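Local coordinates for protein PaxB (Photorhabdus luminescens, PDB 6EK4) that probably acts as one component of a two-component alpha-helical pore-forming toxin of the YaxAB type, at residues L153-I167 and L271-I285. Residues are numbered along the deposited sequence; the frame is centred on the assembly and turned at random.
Sequences LKEEQERKAEIQADI and LKIQLKGVEQRIAGI
Ile163 of 153-167 drops into a hole formed by Leu271, Gln274, Leu275 and Val278 of 271-285, its CD1 lying 3.9 Å from Gln274 CB while its CG2 faces Leu275 CD1. In turn Val278 is a knob among Glu156, Arg159, Lys160 and Ile163. One of its methyls, CG1, lies over a face of the Arg159 guanidinium and the other, CG2, lies 3.9 Å from Lys160 CB. The axes of 153-167 and 271-285 come within 9.4 Å, their N-to-C directions 153° apart; such reciprocal knobs-into-holes packing marks an antiparallel coiled coil, here joining helices 149-193 and 247-321. Toward the N-terminal end of 153-167, Ile282 CG1 packs 3.6 Å from Glu156 CB. Glu156 is bent at its second torsion (chi2 -64°), which turns its carboxylate to the edge of the Arg281 guanidinium, the two planes 75° apart. Both bonds of this salt bridge, from Arg281 NE and NH2 to Glu156 OE1, are weak at 3.5 Å. The extended Arg159 chain brings NH2 to Gln274 OE1, at the edge of the Arg159 guanidinium; this 3.3 Å bond is weak. Aliphatic contacts thus form the seam, with long polar links along one flank; Glu156 would partly offset the charge of Arg281, and probably that of Arg159 beside it.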
ATOM      1  N   LEU A 153      -9.969  -7.919   6.144  1.00 94.21           N
ATOM      2  CA  LEU A 153      -9.477  -6.811   6.964  1.00 93.04           C
ATOM      3  C   LEU A 153     -10.332  -6.625   8.215  1.00 94.77           C
ATOM      4  O   LEU A 153      -9.814  -6.281   9.277  1.00 95.29           O
ATOM      5  CB  LEU A 153      -9.452  -5.510   6.156  1.00 92.32           C
ATOM      6  CG  LEU A 153      -8.903  -4.263   6.856  1.00 91.76           C
ATOM      7  CD1 LEU A 153      -7.488  -4.493   7.367  1.00 90.74           C
ATOM      8  CD2 LEU A 153      -8.946  -3.068   5.917  1.00 91.95           C
ATOM      9  N   LYS A 154     -11.636  -6.852   8.081  1.00 96.94           N
ATOM     10  CA  LYS A 154     -12.556  -6.766   9.214  1.00 98.70           C
ATOM     11  C   LYS A 154     -12.329  -7.918  10.198  1.00 98.78           C
ATOM     12  O   LYS A 154     -12.399  -7.722  11.411  1.00 99.12           O
ATOM     13  CB  LYS A 154     -14.010  -6.769   8.728  1.00101.04           C
ATOM     14  CG  LYS A 154     -14.992  -6.178   9.724  1.00103.40           C
ATOM     15  CD  LYS A 154     -16.433  -6.432   9.309  1.00106.19           C
ATOM     16  CE  LYS A 154     -17.404  -5.642  10.174  1.00108.21           C
ATOM     17  NZ  LYS A 154     -18.815  -6.082   9.988  1.00110.57           N
ATOM     18  N   GLU A 155     -12.053  -9.108   9.668  1.00 98.61           N
ATOM     19  CA  GLU A 155     -11.814 -10.298  10.489  1.00 98.74           C
ATOM     20  C   GLU A 155     -10.550 -10.168  11.338  1.00 96.11           C
ATOM     21  O   GLU A 155     -10.564 -10.470  12.533  1.00 95.30           O
ATOM     22  CB  GLU A 155     -11.717 -11.546   9.601  1.00100.61           C
ATOM     23  CG  GLU A 155     -11.459 -12.847  10.354  1.00102.70           C
ATOM     24  CD  GLU A 155     -11.357 -14.055   9.438  1.00104.71           C
ATOM     25  OE1 GLU A 155     -12.030 -14.075   8.384  1.00106.23           O
ATOM     26  OE2 GLU A 155     -10.604 -14.992   9.777  1.00105.62           O
ATOM     27  N   GLU A 156      -9.462  -9.725  10.714  1.00 94.26           N
ATOM     28  CA  GLU A 156      -8.173  -9.603  11.397  1.00 92.61           C
ATOM     29  C   GLU A 156      -8.188  -8.494  12.446  1.00 91.98           C
ATOM     30  O   GLU A 156      -7.592  -8.640  13.514  1.00 92.34           O
ATOM     31  CB  GLU A 156      -7.048  -9.345  10.389  1.00 92.11           C
ATOM     32  CG  GLU A 156      -6.816 -10.476   9.394  1.00 92.99           C
ATOM     33  CD  GLU A 156      -6.343 -11.766  10.040  1.00 93.83           C
ATOM     34  OE1 GLU A 156      -5.805 -11.726  11.169  1.00 94.43           O
ATOM     35  OE2 GLU A 156      -6.503 -12.832   9.408  1.00 95.14           O
ATOM     36  N   GLN A 157      -8.867  -7.392  12.137  1.00 91.80           N
ATOM     37  CA  GLN A 157      -8.996  -6.274  13.076  1.00 91.78           C
ATOM     38  C   GLN A 157      -9.910  -6.618  14.256  1.00 91.88           C
ATOM     39  O   GLN A 157      -9.744  -6.072  15.348  1.00 90.79           O
ATOM     40  CB  GLN A 157      -9.491  -5.019  12.355  1.00 92.60           C
ATOM     41  CG  GLN A 157      -8.430  -4.389  11.463  1.00 92.13           C
ATOM     42  CD  GLN A 157      -8.932  -3.194  10.674  1.00 93.65           C
ATOM     43  OE1 GLN A 157      -8.187  -2.246  10.429  1.00 94.03           O
ATOM     44  NE2 GLN A 157     -10.198  -3.235  10.266  1.00 94.88           N
ATOM     45  N   GLU A 158     -10.871  -7.514  14.030  1.00 92.70           N
ATOM     46  CA  GLU A 158     -11.683  -8.067  15.117  1.00 93.33           C
ATOM     47  C   GLU A 158     -10.849  -9.002  15.994  1.00 90.79           C
ATOM     48  O   GLU A 158     -10.952  -8.962  17.220  1.00 89.84           O
ATOM     49  CB  GLU A 158     -12.910  -8.812  14.575  1.00 95.94           C
ATOM     50  CG  GLU A 158     -14.075  -7.904  14.203  1.00 98.34           C
ATOM     51  CD  GLU A 158     -15.237  -8.657  13.579  1.00100.86           C
ATOM     52  OE1 GLU A 158     -15.549  -9.775  14.043  1.00102.29           O
ATOM     53  OE2 GLU A 158     -15.848  -8.125  12.627  1.00101.67           O
ATOM     54  N   ARG A 159     -10.028  -9.841  15.360  1.00 88.80           N
ATOM     55  CA  ARG A 159      -9.126 -10.735  16.090  1.00 87.11           C
ATOM     56  C   ARG A 159      -8.050  -9.941  16.837  1.00 84.20           C
ATOM     57  O   ARG A 159      -7.646 -10.321  17.935  1.00 83.63           O
ATOM     58  CB  ARG A 159      -8.472 -11.756  15.148  1.00 87.19           C
ATOM     59  CG  ARG A 159      -7.847 -12.937  15.879  1.00 88.24           C
ATOM     60  CD  ARG A 159      -6.969 -13.792  14.977  1.00 88.89           C
ATOM     61  NE  ARG A 159      -6.085 -14.665  15.755  1.00 89.28           N
ATOM     62  CZ  ARG A 159      -5.149 -15.463  15.241  1.00 89.45           C
ATOM     63  NH1 ARG A 159      -4.953 -15.524  13.927  1.00 89.32           N
ATOM     64  NH2 ARG A 159      -4.401 -16.209  16.048  1.00 89.21           N
ATOM     65  N   LYS A 160      -7.594  -8.842  16.237  1.00 81.65           N
ATOM     66  CA  LYS A 160      -6.644  -7.936  16.887  1.00 79.53           C
ATOM     67  C   LYS A 160      -7.262  -7.269  18.114  1.00 79.63           C
ATOM     68  O   LYS A 160      -6.582  -7.066  19.119  1.00 79.55           O
ATOM     69  CB  LYS A 160      -6.172  -6.857  15.906  1.00 78.93           C
ATOM     70  CG  LYS A 160      -5.094  -5.931  16.455  1.00 78.12           C
ATOM     71  CD  LYS A 160      -4.879  -4.724  15.557  1.00 78.36           C
ATOM     72  CE  LYS A 160      -3.884  -3.750  16.169  1.00 77.93           C
ATOM     73  NZ  LYS A 160      -3.743  -2.509  15.358  1.00 77.95           N
ATOM     74  N   ALA A 161      -8.546  -6.928  18.022  1.00 80.59           N
ATOM     75  CA  ALA A 161      -9.251  -6.252  19.112  1.00 81.32           C
ATOM     76  C   ALA A 161      -9.366  -7.132  20.356  1.00 81.57           C
ATOM     77  O   ALA A 161      -9.091  -6.675  21.467  1.00 81.64           O
ATOM     78  CB  ALA A 161     -10.632  -5.806  18.653  1.00 82.56           C
ATOM     79  N   GLU A 162      -9.768  -8.388  20.164  1.00 81.73           N
ATOM     80  CA  GLU A 162      -9.935  -9.323  21.287  1.00 82.00           C
ATOM     81  C   GLU A 162      -8.605  -9.842  21.851  1.00 80.02           C
ATOM     82  O   GLU A 162      -8.538 -10.190  23.030  1.00 80.03           O
ATOM     83  CB  GLU A 162     -10.873 -10.488  20.926  1.00 83.77           C
ATOM     84  CG  GLU A 162     -10.462 -11.343  19.734  1.00 84.71           C
ATOM     85  CD  GLU A 162     -11.510 -12.388  19.374  1.00 86.79           C
ATOM     86  OE1 GLU A 162     -12.349 -12.726  20.237  1.00 88.30           O
ATOM     87  OE2 GLU A 162     -11.495 -12.875  18.223  1.00 87.38           O
ATOM     88  N   ILE A 163      -7.559  -9.894  21.026  1.00 78.31           N
ATOM     89  CA  ILE A 163      -6.215 -10.233  21.512  1.00 76.75           C
ATOM     90  C   ILE A 163      -5.676  -9.095  22.382  1.00 75.97           C
ATOM     91  O   ILE A 163      -5.159  -9.339  23.473  1.00 75.25           O
ATOM     92  CB  ILE A 163      -5.230 -10.541  20.360  1.00 75.93           C
ATOM     93  CG1 ILE A 163      -5.545 -11.910  19.752  1.00 76.54           C
ATOM     94  CG2 ILE A 163      -3.785 -10.531  20.853  1.00 74.67           C
ATOM     95  CD1 ILE A 163      -4.851 -12.178  18.433  1.00 76.26           C
ATOM     96  N   GLN A 164      -5.797  -7.861  21.893  1.00 75.59           N
ATOM     97  CA  GLN A 164      -5.398  -6.682  22.668  1.00 75.14           C
ATOM     98  C   GLN A 164      -6.206  -6.568  23.960  1.00 75.46           C
ATOM     99  O   GLN A 164      -5.672  -6.169  24.996  1.00 74.35           O
ATOM    100  CB  GLN A 164      -5.554  -5.402  21.838  1.00 75.71           C
ATOM    101  CG  GLN A 164      -4.459  -5.201  20.800  1.00 75.76           C
ATOM    102  CD  GLN A 164      -4.606  -3.901  20.025  1.00 76.82           C
ATOM    103  OE1 GLN A 164      -3.633  -3.168  19.838  1.00 76.59           O
ATOM    104  NE2 GLN A 164      -5.822  -3.609  19.571  1.00 77.65           N
ATOM    105  N   ALA A 165      -7.488  -6.924  23.888  1.00 76.35           N
ATOM    106  CA  ALA A 165      -8.370  -6.926  25.057  1.00 77.33           C
ATOM    107  C   ALA A 165      -7.974  -8.002  26.069  1.00 77.07           C
ATOM    108  O   ALA A 165      -8.055  -7.781  27.279  1.00 77.03           O
ATOM    109  CB  ALA A 165      -9.818  -7.117  24.626  1.00 78.41           C
ATOM    110  N   ASP A 166      -7.549  -9.161  25.568  1.00 76.78           N
ATOM    111  CA  ASP A 166      -7.110 -10.264  26.426  1.00 76.53           C
ATOM    112  C   ASP A 166      -5.815  -9.897  27.150  1.00 75.40           C
ATOM    113  O   ASP A 166      -5.708 -10.072  28.363  1.00 75.86           O
ATOM    114  CB  ASP A 166      -6.915 -11.541  25.599  1.00 76.66           C
ATOM    115  CG  ASP A 166      -6.930 -12.804  26.445  1.00 77.53           C
ATOM    116  OD1 ASP A 166      -6.957 -12.715  27.693  1.00 78.59           O
ATOM    117  OD2 ASP A 166      -6.920 -13.902  25.850  1.00 78.64           O
ATOM    118  N   ILE A 167      -4.842  -9.378  26.401  1.00 74.47           N
ATOM    119  CA  ILE A 167      -3.572  -8.912  26.969  1.00 73.53           C
ATOM    120  C   ILE A 167      -3.811  -7.872  28.072  1.00 74.88           C
ATOM    121  O   ILE A 167      -3.176  -7.924  29.127  1.00 74.62           O
ATOM    122  CB  ILE A 167      -2.646  -8.319  25.876  1.00 72.17           C
ATOM    123  CG1 ILE A 167      -2.141  -9.430  24.947  1.00 71.89           C
ATOM    124  CG2 ILE A 167      -1.456  -7.591  26.495  1.00 71.39           C
ATOM    125  CD1 ILE A 167      -1.546  -8.928  23.647  1.00 71.54           C
ATOM    126  N   LEU A 271       0.041 -14.632  23.523  1.00 67.71           N
ATOM    127  CA  LEU A 271      -0.847 -13.629  22.927  1.00 67.47           C
ATOM    128  C   LEU A 271      -0.069 -12.567  22.146  1.00 67.07           C
ATOM    129  O   LEU A 271      -0.540 -12.087  21.114  1.00 66.67           O
ATOM    130  CB  LEU A 271      -1.712 -12.955  24.000  1.00 67.37           C
ATOM    131  CG  LEU A 271      -2.844 -13.804  24.588  1.00 67.73           C
ATOM    132  CD1 LEU A 271      -3.385 -13.170  25.861  1.00 67.87           C
ATOM    133  CD2 LEU A 271      -3.961 -14.012  23.577  1.00 68.05           C
ATOM    134  N   LYS A 272       1.114 -12.204  22.639  1.00 67.08           N
ATOM    135  CA  LYS A 272       1.969 -11.226  21.958  1.00 67.17           C
ATOM    136  C   LYS A 272       2.573 -11.777  20.662  1.00 66.84           C
ATOM    137  O   LYS A 272       2.893 -11.011  19.751  1.00 66.32           O
ATOM    138  CB  LYS A 272       3.070 -10.718  22.895  1.00 67.63           C
ATOM    139  CG  LYS A 272       2.566  -9.719  23.923  1.00 68.73           C
ATOM    140  CD  LYS A 272       3.645  -9.317  24.915  1.00 69.72           C
ATOM    141  CE  LYS A 272       3.060  -8.512  26.067  1.00 70.51           C
ATOM    142  NZ  LYS A 272       4.100  -8.057  27.031  1.00 71.00           N
ATOM    143  N   ILE A 273       2.730 -13.098  20.584  1.00 66.94           N
ATOM    144  CA  ILE A 273       3.128 -13.754  19.338  1.00 67.13           C
ATOM    145  C   ILE A 273       1.986 -13.672  18.323  1.00 67.44           C
ATOM    146  O   ILE A 273       2.207 -13.318  17.164  1.00 68.07           O
ATOM    147  CB  ILE A 273       3.532 -15.228  19.567  1.00 67.30           C
ATOM    148  CG1 ILE A 273       4.838 -15.297  20.364  1.00 66.93           C
ATOM    149  CG2 ILE A 273       3.697 -15.962  18.240  1.00 67.47           C
ATOM    150  CD1 ILE A 273       5.072 -16.624  21.052  1.00 67.38           C
ATOM    151  N   GLN A 274       0.771 -13.994  18.765  1.00 67.80           N
ATOM    152  CA  GLN A 274      -0.419 -13.894  17.915  1.00 68.36           C
ATOM    153  C   GLN A 274      -0.672 -12.457  17.450  1.00 67.69           C
ATOM    154  O   GLN A 274      -1.147 -12.239  16.335  1.00 68.19           O
ATOM    155  CB  GLN A 274      -1.660 -14.410  18.651  1.00 69.56           C
ATOM    156  CG  GLN A 274      -1.651 -15.899  18.954  1.00 70.90           C
ATOM    157  CD  GLN A 274      -2.847 -16.324  19.788  1.00 72.38           C
ATOM    158  OE1 GLN A 274      -3.988 -16.284  19.322  1.00 73.40           O
ATOM    159  NE2 GLN A 274      -2.595 -16.735  21.026  1.00 72.92           N
ATOM    160  N   LEU A 275      -0.351 -11.488  18.307  1.00 66.88           N
ATOM    161  CA  LEU A 275      -0.557 -10.071  18.001  1.00 66.64           C
ATOM    162  C   LEU A 275       0.355  -9.591  16.869  1.00 66.64           C
ATOM    163  O   LEU A 275      -0.071  -8.816  16.013  1.00 66.32           O
ATOM    164  CB  LEU A 275      -0.337  -9.215  19.254  1.00 66.54           C
ATOM    165  CG  LEU A 275      -0.719  -7.734  19.167  1.00 66.56           C
ATOM    166  CD1 LEU A 275      -2.181  -7.563  18.781  1.00 67.19           C
ATOM    167  CD2 LEU A 275      -0.431  -7.035  20.486  1.00 66.52           C
ATOM    168  N   LYS A 276       1.606 -10.045  16.872  1.00 67.13           N
ATOM    169  CA  LYS A 276       2.520  -9.774  15.759  1.00 67.57           C
ATOM    170  C   LYS A 276       1.997 -10.389  14.460  1.00 67.66           C
ATOM    171  O   LYS A 276       2.167  -9.814  13.385  1.00 66.87           O
ATOM    172  CB  LYS A 276       3.923 -10.316  16.048  1.00 68.46           C
ATOM    173  CG  LYS A 276       4.717  -9.506  17.061  1.00 69.23           C
ATOM    174  CD  LYS A 276       6.205  -9.798  16.941  1.00 69.87           C
ATOM    175  CE  LYS A 276       6.995  -9.212  18.099  1.00 70.18           C
ATOM    176  NZ  LYS A 276       8.463  -9.311  17.868  1.00 70.72           N
ATOM    177  N   GLY A 277       1.365 -11.555  14.570  1.00 68.52           N
ATOM    178  CA  GLY A 277       0.791 -12.246  13.420  1.00 69.44           C
ATOM    179  C   GLY A 277      -0.319 -11.460  12.749  1.00 70.38           C
ATOM    180  O   GLY A 277      -0.277 -11.233  11.540  1.00 70.59           O
ATOM    181  N   VAL A 278      -1.309 -11.036  13.534  1.00 71.00           N
ATOM    182  CA  VAL A 278      -2.441 -10.273  12.994  1.00 71.50           C
ATOM    183  C   VAL A 278      -2.000  -8.904  12.470  1.00 71.67           C
ATOM    184  O   VAL A 278      -2.480  -8.458  11.430  1.00 71.50           O
ATOM    185  CB  VAL A 278      -3.605 -10.105  14.010  1.00 71.78           C
ATOM    186  CG1 VAL A 278      -4.149 -11.460  14.435  1.00 72.35           C
ATOM    187  CG2 VAL A 278      -3.187  -9.293  15.230  1.00 71.85           C
ATOM    188  N   GLU A 279      -1.079  -8.253  13.181  1.00 72.17           N
ATOM    189  CA  GLU A 279      -0.581  -6.936  12.772  1.00 72.87           C
ATOM    190  C   GLU A 279       0.207  -6.990  11.463  1.00 72.19           C
ATOM    191  O   GLU A 279       0.152  -6.052  10.667  1.00 71.96           O
ATOM    192  CB  GLU A 279       0.273  -6.297  13.873  1.00 73.93           C
ATOM    193  CG  GLU A 279      -0.543  -5.648  14.985  1.00 76.24           C
ATOM    194  CD  GLU A 279       0.284  -4.742  15.884  1.00 78.14           C
ATOM    195  OE1 GLU A 279       1.091  -3.942  15.358  1.00 79.42           O
ATOM    196  OE2 GLU A 279       0.118  -4.819  17.122  1.00 78.55           O
ATOM    197  N   GLN A 280       0.939  -8.080  11.247  1.00 72.05           N
ATOM    198  CA  GLN A 280       1.655  -8.283   9.989  1.00 72.26           C
ATOM    199  C   GLN A 280       0.682  -8.554   8.843  1.00 71.66           C
ATOM    200  O   GLN A 280       0.893  -8.087   7.723  1.00 71.63           O
ATOM    201  CB  GLN A 280       2.658  -9.433  10.107  1.00 73.30           C
ATOM    202  CG  GLN A 280       3.447  -9.682   8.830  1.00 75.08           C
ATOM    203  CD  GLN A 280       4.744 -10.435   9.067  1.00 77.12           C
ATOM    204  OE1 GLN A 280       4.797 -11.368   9.869  1.00 78.68           O
ATOM    205  NE2 GLN A 280       5.798 -10.034   8.363  1.00 78.43           N
ATOM    206  N   ARG A 281      -0.376  -9.309   9.128  1.00 70.90           N
ATOM    207  CA  ARG A 281      -1.381  -9.640   8.115  1.00 70.52           C
ATOM    208  C   ARG A 281      -2.284  -8.452   7.776  1.00 69.57           C
ATOM    209  O   ARG A 281      -2.687  -8.292   6.624  1.00 69.52           O
ATOM    210  CB  ARG A 281      -2.218 -10.848   8.549  1.00 71.05           C
ATOM    211  CG  ARG A 281      -1.450 -12.160   8.493  1.00 70.91           C
ATOM    212  CD  ARG A 281      -2.371 -13.365   8.585  1.00 71.55           C
ATOM    213  NE  ARG A 281      -3.061 -13.433   9.870  1.00 71.54           N
ATOM    214  CZ  ARG A 281      -2.504 -13.825  11.016  1.00 71.31           C
ATOM    215  NH1 ARG A 281      -1.226 -14.195  11.069  1.00 70.79           N
ATOM    216  NH2 ARG A 281      -3.234 -13.846  12.124  1.00 71.83           N
ATOM    217  N   ILE A 282      -2.597  -7.627   8.772  1.00 68.55           N
ATOM    218  CA  ILE A 282      -3.336  -6.383   8.537  1.00 68.12           C
ATOM    219  C   ILE A 282      -2.491  -5.431   7.684  1.00 67.57           C
ATOM    220  O   ILE A 282      -3.010  -4.773   6.779  1.00 67.81           O
ATOM    221  CB  ILE A 282      -3.747  -5.701   9.864  1.00 67.92           C
ATOM    222  CG1 ILE A 282      -4.827  -6.529  10.573  1.00 68.27           C
ATOM    223  CG2 ILE A 282      -4.270  -4.289   9.619  1.00 68.08           C
ATOM    224  CD1 ILE A 282      -4.949  -6.242  12.055  1.00 68.32           C
ATOM    225  N   ALA A 283      -1.192  -5.371   7.975  1.00 66.62           N
ATOM    226  CA  ALA A 283      -0.252  -4.570   7.189  1.00 65.78           C
ATOM    227  C   ALA A 283      -0.159  -5.081   5.751  1.00 66.00           C
ATOM    228  O   ALA A 283      -0.051  -4.292   4.813  1.00 65.92           O
ATOM    229  CB  ALA A 283       1.124  -4.576   7.839  1.00 65.03           C
ATOM    230  N   GLY A 284      -0.202  -6.402   5.590  1.00 66.13           N
ATOM    231  CA  GLY A 284      -0.202  -7.026   4.271  1.00 66.67           C
ATOM    232  C   GLY A 284      -1.459  -6.719   3.478  1.00 67.32           C
ATOM    233  O   GLY A 284      -1.387  -6.405   2.290  1.00 66.84           O
ATOM    234  N   ILE A 285      -2.614  -6.810   4.137  1.00 68.14           N
ATOM    235  CA  ILE A 285      -3.898  -6.488   3.506  1.00 69.35           C
ATOM    236  C   ILE A 285      -3.959  -5.012   3.097  1.00 70.30           C
ATOM    237  O   ILE A 285      -4.504  -4.685   2.045  1.00 70.40           O
ATOM    238  CB  ILE A 285      -5.091  -6.846   4.426  1.00 69.71           C
ATOM    239  CG1 ILE A 285      -5.223  -8.367   4.545  1.00 70.04           C
ATOM    240  CG2 ILE A 285      -6.396  -6.267   3.890  1.00 70.45           C
ATOM    241  CD1 ILE A 285      -6.125  -8.827   5.672  1.00 70.85           C
TER